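Local coordinates for protein octenoyl-CoA reductase/carboxylase (Streptomyces sp., PDB 4A0S) that catalyses the NADPH-dependent reductive carboxylation of 2-octenoyl-CoA, which supplies an extender unit for cinnabaramide polyketide biosynthesis, at residues Asn75-Trp80 against Trp164-Asn169; Ala97-Trp102 against Glu160-Gly165. All blocks are in the same frame, centred on the assembly; numbering follows the deposited sequence.

Overall arrangement
Both contacts lie in the GroES-like part of the chain, with centres 13 Å apart. They share Trp164 and Gly165. Interaction 1 is buried and joins the start of helix 76-82 to the loop after strand 162-163. Interaction 2 is nearer the surface and joins the turn after helix 89-97 to that short strand. The two touch directly: Glu167 O of interaction 1 packs 3.3 Å from Arg162 CD of interaction 2. Both also reach the bound octanoyl-CoA. The side chain of Asn77 is about 3 Å from the bound octanoyl-CoA. Gln161 and Ala163 touch its acyl tail. NADP is touched by Tyr76 and hydrogen-bonded by Trp80 of interaction 1, whereas the Arg162 side chain stays about 12 Å from it.

Interaction 1 of 2, residues Asn75-Trp80 against Trp164-Asn169; sequences NYNTVW and WGFETN. With NAP (NADP nicotinamide-adenine-dinucleotide phosphate), chain F.
Asn77 and Phe166 face each other with CA atoms 6.8 Å apart. Asn77 lies in the first turn of helix 76-82, and Phe166 lies in an irregular loop. The Phe166 ring is swung away from its own backbone N (chi1 -177°) and reaches toward the helix. Asn77 ND2 lies 3.6 Å from Phe166 CB, and the amide and ring planes are 19° apart. The amide nitrogen is not left to the ring, because it donates a hydrogen bond to Ser115 OG. Further along the helix, Trp80 CB makes a loose apolar contact with Phe166 CE1 at 4.3 Å.

The indole of Trp80 leads away from the loop and toward the cofactor. Trp80 NE1 donates a hydrogen bond of 2.8 Å to NADP O2D, bent to 145°. Tyr76 CD1 lies over one face of the indole, offset toward its rim. Tyr76 CB packs 3.5 Å from NADP C2D. The edge of its ring meets the pyrophosphate, with Tyr76 CD2 3.3 Å from NADP O2A. With an alanine here, the Trp80 indole would probably lose cover on one face and gain freedom to turn from the ribose. Octanoyl-CoA touches Asn77, Trp80 and Phe166. The arrangement forms part of the wall where the cofactor and acyl-CoA pockets meet in a medium-chain dehydrogenase/reductase-type enoyl reductase.

Interaction 2 of 2, residues Ala97-Trp102 against Glu160-Gly165; sequences ARQGGW and EQRAWG. With CO8 (octanoyl-coenzyme A), chain E.
Gln99 sets its CG beside its backbone N and then runs extended, which carries its amide across to Glu160 and Arg162. Glu160 instead folds back at chi2 (-60°), turning its carboxylate toward the arginine two residues on. Arg162 stays extended from CG to NE, and its guanidinium ends beside that carboxylate.

Glu160 and Arg162 form a salt bridge within residues 160-165. Arg162 grips end-on with two nitrogens, and both bonds go to Glu160 OE1. The NH1 bond is the shorter, 2.8 Å from Arg162 NH1 to Glu160 OE1, with an N-H...O angle of 155°. Arg162 NH2 reaches the same Glu160 OE1 at 3.1 Å, less straight. Both bonds lie close to the guanidinium plane and meet OE1 nearly along its C-O axis. Two donors on one oxygen probably concentrate negative charge there.

The Gln99 amide stacks on the Glu160 carboxylate with the planes 7° apart. Gln99 CD lies 3.1 Å from Glu160 OE1. The guanidinium is turned almost the same way as the amide. Gln99 NE2 is 3.1 Å from Arg162 NH1, but these are two donors and do not bond. Gln99 NE2 donates a hydrogen bond to Asn96 O at the end of helix 89-97, which helps to fix how the amide is turned. Gln99 also packs against Arg130 of the third subunit.

The neighbours of Arg162 in sequence, Gln161 and Ala163, touch the ligand. Gln161 NE2 is 3.5 Å from octanoyl-CoA C8', and Ala163 CB is 3.7 Å from octanoyl-CoA C6', both in the acyl tail. Gln161 OE1 accepts a hydrogen bond from Arg328 of the second subunit. Strand 162-163 pairs with strand 142-143 in a two-stranded antiparallel sheet, and Gln161-Ala163 border the acyl-tail end of the octanoyl-CoA pocket.

Interaction 1 of 2, residues Asn75-Trp80 against Trp164-Asn169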
loop_
_atom_site.group_PDB
_atom_site.type_symbol
_atom_site.label_atom_id
_atom_site.label_comp_id
_atom_site.label_asym_id
_atom_site.label_seq_id
_atom_site.Cartn_x
_atom_site.Cartn_y
_atom_site.Cartn_z
ATOM N N ASN A 75 3.404 -26.365 18.671
ATOM C CA ASN A 75 3.702 -25.679 17.452
ATOM C C ASN A 75 4.920 -26.291 16.874
ATOM O O ASN A 75 5.654 -27.000 17.564
ATOM C CB ASN A 75 3.903 -24.197 17.716
ATOM C CG ASN A 75 2.602 -23.500 17.835
ATOM O OD1 ASN A 75 1.924 -23.295 16.835
ATOM N ND2 ASN A 75 2.198 -23.207 19.054
ATOM N N TYR A 76 5.145 -26.045 15.598
ATOM C CA TYR A 76 6.296 -26.653 15.036
ATOM C C TYR A 76 7.538 -26.127 15.722
ATOM O O TYR A 76 8.488 -26.864 15.883
ATOM C CB TYR A 76 6.343 -26.578 13.508
ATOM C CG TYR A 76 6.931 -27.851 12.970
ATOM C CD1 TYR A 76 8.292 -28.104 13.103
ATOM C CD2 TYR A 76 6.135 -28.832 12.393
ATOM C CE1 TYR A 76 8.865 -29.281 12.653
ATOM C CE2 TYR A 76 6.706 -30.035 11.931
ATOM C CZ TYR A 76 8.080 -30.247 12.076
ATOM O OH TYR A 76 8.699 -31.396 11.611
ATOM N N ASN A 77 7.515 -24.870 16.170
ATOM C CA ASN A 77 8.700 -24.330 16.828
ATOM C C ASN A 77 9.031 -25.078 18.126
ATOM O O ASN A 77 10.196 -25.145 18.524
ATOM C CB ASN A 77 8.648 -22.800 17.028
ATOM C CG ASN A 77 7.579 -22.354 18.036
ATOM O OD1 ASN A 77 6.755 -23.138 18.484
ATOM N ND2 ASN A 77 7.601 -21.070 18.393
ATOM N N THR A 78 8.002 -25.658 18.742
ATOM C CA THR A 78 8.159 -26.520 19.907
ATOM C C THR A 78 8.987 -27.721 19.509
ATOM O O THR A 78 9.937 -28.083 20.202
ATOM C CB THR A 78 6.786 -26.987 20.455
ATOM O OG1 THR A 78 5.902 -25.860 20.535
ATOM C CG2 THR A 78 6.937 -27.652 21.850
ATOM N N VAL A 79 8.612 -28.335 18.390
ATOM C CA VAL A 79 9.384 -29.400 17.763
ATOM C C VAL A 79 10.808 -28.958 17.411
ATOM O O VAL A 79 11.755 -29.652 17.769
ATOM C CB VAL A 79 8.685 -29.936 16.492
ATOM C CG1 VAL A 79 9.524 -31.015 15.814
ATOM C CG2 VAL A 79 7.279 -30.438 16.821
ATOM N N TRP A 80 10.958 -27.837 16.701
ATOM C CA TRP A 80 12.293 -27.335 16.378
ATOM C C TRP A 80 13.111 -27.183 17.660
ATOM O O TRP A 80 14.258 -27.610 17.702
ATOM C CB TRP A 80 12.251 -25.974 15.672
ATOM C CG TRP A 80 11.601 -25.950 14.333
ATOM C CD1 TRP A 80 10.628 -25.086 13.918
ATOM C CD2 TRP A 80 11.855 -26.826 13.236
ATOM N NE1 TRP A 80 10.272 -25.360 12.621
ATOM C CE2 TRP A 80 11.000 -26.430 12.182
ATOM C CE3 TRP A 80 12.712 -27.917 13.043
ATOM C CZ2 TRP A 80 10.987 -27.077 10.938
ATOM C CZ3 TRP A 80 12.705 -28.564 11.813
ATOM C CH2 TRP A 80 11.848 -28.137 10.772
ATOM N N TRP A 164 7.593 -15.967 21.907
ATOM C CA TRP A 164 7.342 -16.510 23.215
ATOM C C TRP A 164 7.570 -18.020 23.273
ATOM O O TRP A 164 7.069 -18.756 22.416
ATOM C CB TRP A 164 5.900 -16.216 23.558
ATOM C CG TRP A 164 5.578 -16.569 24.923
ATOM C CD1 TRP A 164 6.257 -16.208 26.033
ATOM C CD2 TRP A 164 4.443 -17.315 25.356
ATOM N NE1 TRP A 164 5.635 -16.709 27.148
ATOM C CE2 TRP A 164 4.514 -17.394 26.757
ATOM C CE3 TRP A 164 3.393 -17.953 24.692
ATOM C CZ2 TRP A 164 3.563 -18.075 27.519
ATOM C CZ3 TRP A 164 2.439 -18.624 25.445
ATOM C CH2 TRP A 164 2.529 -18.672 26.852
ATOM N N GLY A 165 8.340 -18.464 24.266
ATOM C CA GLY A 165 8.616 -19.889 24.447
ATOM C C GLY A 165 9.586 -20.481 23.446
ATOM O O GLY A 165 9.837 -21.679 23.473
ATOM N N PHE A 166 10.124 -19.649 22.556
ATOM C CA PHE A 166 11.119 -20.090 21.591
ATOM C C PHE A 166 12.401 -19.268 21.716
ATOM O O PHE A 166 13.439 -19.813 22.017
ATOM C CB PHE A 166 10.565 -20.067 20.158
ATOM C CG PHE A 166 11.526 -20.587 19.148
ATOM C CD1 PHE A 166 11.787 -21.954 19.051
ATOM C CD2 PHE A 166 12.209 -19.714 18.317
ATOM C CE1 PHE A 166 12.700 -22.448 18.120
ATOM C CE2 PHE A 166 13.126 -20.196 17.373
ATOM C CZ PHE A 166 13.372 -21.576 17.281
ATOM N N GLU A 167 12.317 -17.958 21.500
ATOM C CA GLU A 167 13.424 -17.061 21.858
ATOM C C GLU A 167 13.219 -16.451 23.235
ATOM O O GLU A 167 14.014 -15.617 23.671
ATOM C CB GLU A 167 13.598 -15.940 20.829
ATOM C CG GLU A 167 14.109 -16.398 19.480
ATOM C CD GLU A 167 13.032 -16.435 18.425
ATOM O OE1 GLU A 167 11.927 -15.926 18.695
ATOM O OE2 GLU A 167 13.296 -16.951 17.300
ATOM N N THR A 168 12.140 -16.829 23.906
ATOM C CA THR A 168 11.948 -16.409 25.278
ATOM C C THR A 168 11.693 -17.622 26.122
ATOM O O THR A 168 11.255 -18.652 25.631
ATOM C CB THR A 168 10.767 -15.424 25.503
ATOM O OG1 THR A 168 9.541 -16.138 25.638
ATOM C CG2 THR A 168 10.677 -14.382 24.395
ATOM N N ASN A 169 11.939 -17.466 27.408
ATOM C CA ASN A 169 11.636 -18.509 28.329
ATOM C C ASN A 169 10.205 -18.327 28.808
ATOM O O ASN A 169 9.496 -17.398 28.384
ATOM C CB ASN A 169 12.601 -18.464 29.508
ATOM C CG ASN A 169 13.020 -19.843 29.952
ATOM O OD1 ASN A 169 12.198 -20.766 30.007
ATOM N ND2 ASN A 169 14.300 -19.998 30.278
HETATM P PA NAP F . 2.317 -28.560 11.033
HETATM O O1A NAP F . 0.983 -28.415 11.857
HETATM O O2A NAP F . 3.137 -29.789 11.290
HETATM O O5B NAP F . 1.897 -28.546 9.552
HETATM C C5B NAP F . 2.936 -28.522 8.594
HETATM C C4B NAP F . 2.368 -29.133 7.324
HETATM O O4B NAP F . 3.422 -29.053 6.354
HETATM C C3B NAP F . 1.999 -30.625 7.479
HETATM O O3B NAP F . 0.593 -30.689 7.351
HETATM C C2B NAP F . 2.573 -31.288 6.236
HETATM O O2B NAP F . 1.663 -31.250 5.138
HETATM C C1B NAP F . 3.739 -30.438 5.879
HETATM N N9A NAP F . 4.912 -30.915 6.654
HETATM C C8A NAP F . 4.957 -31.460 7.881
HETATM N N7A NAP F . 6.225 -31.716 8.230
HETATM C C5A NAP F . 6.969 -31.324 7.206
HETATM C C6A NAP F . 8.323 -31.362 6.980
HETATM N N6A NAP F . 9.139 -31.833 7.922
HETATM N N1A NAP F . 8.778 -30.887 5.831
HETATM C C2A NAP F . 7.961 -30.382 4.911
HETATM N N3A NAP F . 6.657 -30.349 5.075
HETATM C C4A NAP F . 6.149 -30.814 6.220
HETATM O O3 NAP F . 3.250 -27.277 11.248
HETATM P PN NAP F . 2.723 -25.765 11.115
HETATM O O1N NAP F . 2.350 -25.414 12.598
HETATM O O2N NAP F . 1.681 -25.564 10.045
HETATM O O5D NAP F . 4.125 -25.087 10.768
HETATM C C5D NAP F . 4.619 -25.354 9.459
HETATM C C4D NAP F . 5.909 -24.590 9.360
HETATM O O4D NAP F . 5.571 -23.181 9.607
HETATM C C3D NAP F . 6.918 -24.963 10.448
HETATM O O3D NAP F . 8.180 -24.929 9.749
HETATM C C2D NAP F . 6.813 -23.840 11.457
HETATM O O2D NAP F . 8.056 -23.643 12.170
HETATM C C1D NAP F . 6.621 -22.689 10.488
HETATM N N1N NAP F . 5.850 -21.690 11.190
HETATM C C2N NAP F . 6.322 -20.395 11.144
HETATM C C3N NAP F . 5.573 -19.464 11.805
HETATM C C7N NAP F . 6.090 -18.078 11.767
HETATM O O7N NAP F . 7.070 -17.764 11.084
HETATM N N7N NAP F . 5.427 -17.276 12.556
HETATM C C4N NAP F . 4.397 -19.787 12.490
HETATM C C5N NAP F . 3.905 -21.079 12.531
HETATM C C6N NAP F . 4.643 -22.043 11.863
HETATM P P2B NAP F . 1.999 -32.268 3.938
HETATM O O1X NAP F . 0.528 -32.203 3.239
HETATM O O2X NAP F . 3.116 -31.649 2.955
HETATM O O3X NAP F . 2.348 -33.530 4.689
#

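Interaction 2 of 2, residues Ala97-Trp102 against Glu160-Gly165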
loop_
_atom_site.group_PDB
_atom_site.type_symbol
_atom_site.label_atom_id
_atom_site.label_comp_id
_atom_site.label_asym_id
_atom_site.label_seq_id
_atom_site.Cartn_x
_atom_site.Cartn_y
_atom_site.Cartn_z
ATOM N N ALA A 97 18.845 -12.536 26.903
ATOM C CA ALA A 97 19.399 -12.096 28.186
ATOM C C ALA A 97 20.511 -11.053 28.083
ATOM O O ALA A 97 20.770 -10.327 29.047
ATOM C CB ALA A 97 19.884 -13.280 28.969
ATOM N N ARG A 98 21.155 -10.955 26.922
ATOM C CA ARG A 98 22.270 -10.009 26.751
ATOM C C ARG A 98 21.781 -8.563 26.763
ATOM O O ARG A 98 22.576 -7.626 26.890
ATOM C CB ARG A 98 23.037 -10.298 25.459
ATOM C CG ARG A 98 24.152 -11.324 25.620
ATOM C CD ARG A 98 24.711 -11.689 24.259
ATOM N NE ARG A 98 24.751 -13.142 24.063
ATOM C CZ ARG A 98 24.519 -13.746 22.902
ATOM N NH1 ARG A 98 24.228 -13.024 21.824
ATOM N NH2 ARG A 98 24.570 -15.072 22.815
ATOM N N GLN A 99 20.463 -8.394 26.646
ATOM C CA GLN A 99 19.840 -7.073 26.725
ATOM C C GLN A 99 19.923 -6.486 28.124
ATOM O O GLN A 99 19.740 -5.278 28.304
ATOM C CB GLN A 99 18.365 -7.162 26.385
ATOM C CG GLN A 99 17.997 -7.548 24.980
ATOM C CD GLN A 99 16.500 -7.538 24.877
ATOM O OE1 GLN A 99 15.885 -6.467 24.769
ATOM N NE2 GLN A 99 15.891 -8.707 25.006
ATOM N N GLY A 100 20.150 -7.344 29.115
ATOM C CA GLY A 100 20.223 -6.914 30.496
ATOM C C GLY A 100 18.852 -6.668 31.104
ATOM O O GLY A 100 17.812 -6.969 30.495
ATOM N N GLY A 101 18.858 -6.115 32.310
ATOM C CA GLY A 101 17.628 -5.789 33.011
ATOM C C GLY A 101 16.767 -7.016 33.120
ATOM O O GLY A 101 17.251 -8.123 33.406
ATOM N N TRP A 102 15.486 -6.825 32.844
ATOM C CA TRP A 102 14.521 -7.900 32.991
ATOM C C TRP A 102 14.781 -9.064 32.067
ATOM O O TRP A 102 14.381 -10.186 32.374
ATOM C CB TRP A 102 13.117 -7.366 32.798
ATOM C CG TRP A 102 12.691 -6.535 33.951
ATOM C CD1 TRP A 102 12.624 -5.172 34.002
ATOM C CD2 TRP A 102 12.288 -7.014 35.243
ATOM N NE1 TRP A 102 12.187 -4.770 35.255
ATOM C CE2 TRP A 102 11.981 -5.882 36.034
ATOM C CE3 TRP A 102 12.160 -8.291 35.811
ATOM C CZ2 TRP A 102 11.543 -5.987 37.362
ATOM C CZ3 TRP A 102 11.715 -8.398 37.129
ATOM C CH2 TRP A 102 11.422 -7.245 37.891
ATOM N N GLU A 160 14.033 -6.530 18.647
ATOM C CA GLU A 160 13.881 -7.318 19.865
ATOM C C GLU A 160 12.643 -8.209 19.792
ATOM O O GLU A 160 12.225 -8.790 20.786
ATOM C CB GLU A 160 13.828 -6.412 21.106
ATOM C CG GLU A 160 15.093 -5.557 21.336
ATOM C CD GLU A 160 16.348 -6.384 21.528
ATOM O OE1 GLU A 160 16.240 -7.601 21.789
ATOM O OE2 GLU A 160 17.454 -5.811 21.401
ATOM N N GLN A 161 12.047 -8.301 18.610
ATOM C CA GLN A 161 10.882 -9.140 18.464
ATOM C C GLN A 161 11.317 -10.574 18.675
ATOM O O GLN A 161 12.274 -11.027 18.064
ATOM C CB GLN A 161 10.232 -8.991 17.091
ATOM C CG GLN A 161 9.121 -9.994 16.833
ATOM C CD GLN A 161 9.642 -11.344 16.335
ATOM O OE1 GLN A 161 10.373 -11.420 15.333
ATOM N NE2 GLN A 161 9.258 -12.410 17.025
ATOM N N ARG A 162 10.620 -11.254 19.564
ATOM C CA ARG A 162 10.868 -12.656 19.851
ATOM C C ARG A 162 9.581 -13.459 19.848
ATOM O O ARG A 162 8.491 -12.895 19.930
ATOM C CB ARG A 162 11.603 -12.804 21.175
ATOM C CG ARG A 162 13.036 -12.325 21.084
ATOM C CD ARG A 162 13.814 -12.568 22.399
ATOM N NE ARG A 162 15.200 -12.181 22.185
ATOM C CZ ARG A 162 15.631 -10.924 22.154
ATOM N NH1 ARG A 162 14.786 -9.918 22.364
ATOM N NH2 ARG A 162 16.916 -10.673 21.918
ATOM N N ALA A 163 9.735 -14.770 19.695
ATOM C CA ALA A 163 8.640 -15.719 19.779
ATOM C C ALA A 163 8.644 -16.293 21.179
ATOM O O ALA A 163 9.575 -16.990 21.593
ATOM C CB ALA A 163 8.797 -16.832 18.752
ATOM N N TRP A 164 7.593 -15.967 21.907
ATOM C CA TRP A 164 7.342 -16.510 23.215
ATOM C C TRP A 164 7.570 -18.020 23.273
ATOM O O TRP A 164 7.069 -18.756 22.416
ATOM C CB TRP A 164 5.900 -16.216 23.558
ATOM C CG TRP A 164 5.578 -16.569 24.923
ATOM C CD1 TRP A 164 6.257 -16.208 26.033
ATOM C CD2 TRP A 164 4.443 -17.315 25.356
ATOM N NE1 TRP A 164 5.635 -16.709 27.148
ATOM C CE2 TRP A 164 4.514 -17.394 26.757
ATOM C CE3 TRP A 164 3.393 -17.953 24.692
ATOM C CZ2 TRP A 164 3.563 -18.075 27.519
ATOM C CZ3 TRP A 164 2.439 -18.624 25.445
ATOM C CH2 TRP A 164 2.529 -18.672 26.852
ATOM N N GLY A 165 8.340 -18.464 24.266
ATOM C CA GLY A 165 8.616 -19.889 24.447
ATOM C C GLY A 165 9.586 -20.481 23.446
ATOM O O GLY A 165 9.837 -21.679 23.473
HETATM N N1A CO8 E . 24.799 -24.746 19.261
HETATM C C2A CO8 E . 24.969 -23.564 19.856
HETATM N N3A CO8 E . 24.961 -22.434 19.159
HETATM C C4A CO8 E . 24.775 -22.476 17.820
HETATM C C5A CO8 E . 24.590 -23.686 17.161
HETATM C C6A CO8 E . 24.608 -24.851 17.923
HETATM N N6A CO8 E . 24.426 -26.038 17.337
HETATM N N7A CO8 E . 24.427 -23.428 15.863
HETATM C C8A CO8 E . 24.509 -22.104 15.706
HETATM N N9A CO8 E . 24.723 -21.526 16.898
HETATM C C1B CO8 E . 24.883 -20.080 17.214
HETATM C C2B CO8 E . 26.270 -19.574 16.805
HETATM O O2B CO8 E . 26.766 -18.643 17.793
HETATM C C3B CO8 E . 25.949 -18.863 15.493
HETATM O O3B CO8 E . 26.903 -17.846 15.226
HETATM P P3B CO8 E . 28.028 -18.209 14.119
HETATM O O7A CO8 E . 29.466 -17.897 14.817
HETATM O O8A CO8 E . 28.097 -19.840 13.910
HETATM O O9A CO8 E . 27.793 -17.512 12.838
HETATM C C4B CO8 E . 24.570 -18.266 15.747
HETATM O O4B CO8 E . 23.888 -19.276 16.503
HETATM C C5B CO8 E . 23.744 -18.155 14.460
HETATM O O5B CO8 E . 22.410 -17.713 14.785
HETATM P P1A CO8 E . 22.155 -16.151 15.219
HETATM O O1A CO8 E . 20.528 -16.022 15.502
HETATM O O2A CO8 E . 22.904 -15.715 16.440
HETATM O O3A CO8 E . 22.665 -15.242 13.945
HETATM P P2A CO8 E . 21.816 -14.721 12.641
HETATM O O4A CO8 E . 22.808 -14.796 11.392
HETATM O O5A CO8 E . 21.214 -13.356 12.803
HETATM O O6A CO8 E . 20.676 -15.852 12.341
HETATM C CBP CO8 E . 18.429 -16.717 11.838
HETATM C CCP CO8 E . 19.346 -15.474 11.935
HETATM C CDP CO8 E . 18.908 -17.509 10.609
HETATM C CEP CO8 E . 17.007 -16.219 11.577
HETATM C CAP CO8 E . 18.523 -17.551 13.160
HETATM O OAP CO8 E . 18.324 -16.748 14.368
HETATM C C9P CO8 E . 17.612 -18.810 13.187
HETATM O O9P CO8 E . 17.934 -19.802 12.522
HETATM N N8P CO8 E . 16.518 -18.757 13.982
HETATM C C7P CO8 E . 15.608 -19.926 14.171
HETATM C C6P CO8 E . 14.281 -19.870 13.363
HETATM C C5P CO8 E . 13.988 -21.278 12.791
HETATM O O5P CO8 E . 14.770 -21.789 11.994
HETATM N N4P CO8 E . 12.980 -22.010 13.262
HETATM C C3P CO8 E . 11.825 -21.626 14.064
HETATM C C2P CO8 E . 10.686 -21.798 13.048
HETATM S S1P CO8 E . 9.754 -20.240 12.796
HETATM C "C1'" CO8 E . 8.365 -20.635 13.749
HETATM O "O1'" CO8 E . 7.978 -21.803 13.931
HETATM C "C2'" CO8 E . 7.751 -19.535 14.307
HETATM C "C3'" CO8 E . 6.620 -19.618 15.086
HETATM C "C4'" CO8 E . 6.044 -18.440 15.579
HETATM C "C5'" CO8 E . 6.924 -17.200 15.541
HETATM C "C6'" CO8 E . 6.115 -16.116 16.286
HETATM C "C7'" CO8 E . 6.775 -14.780 16.091
HETATM C "C8'" CO8 E . 6.027 -13.761 16.955
#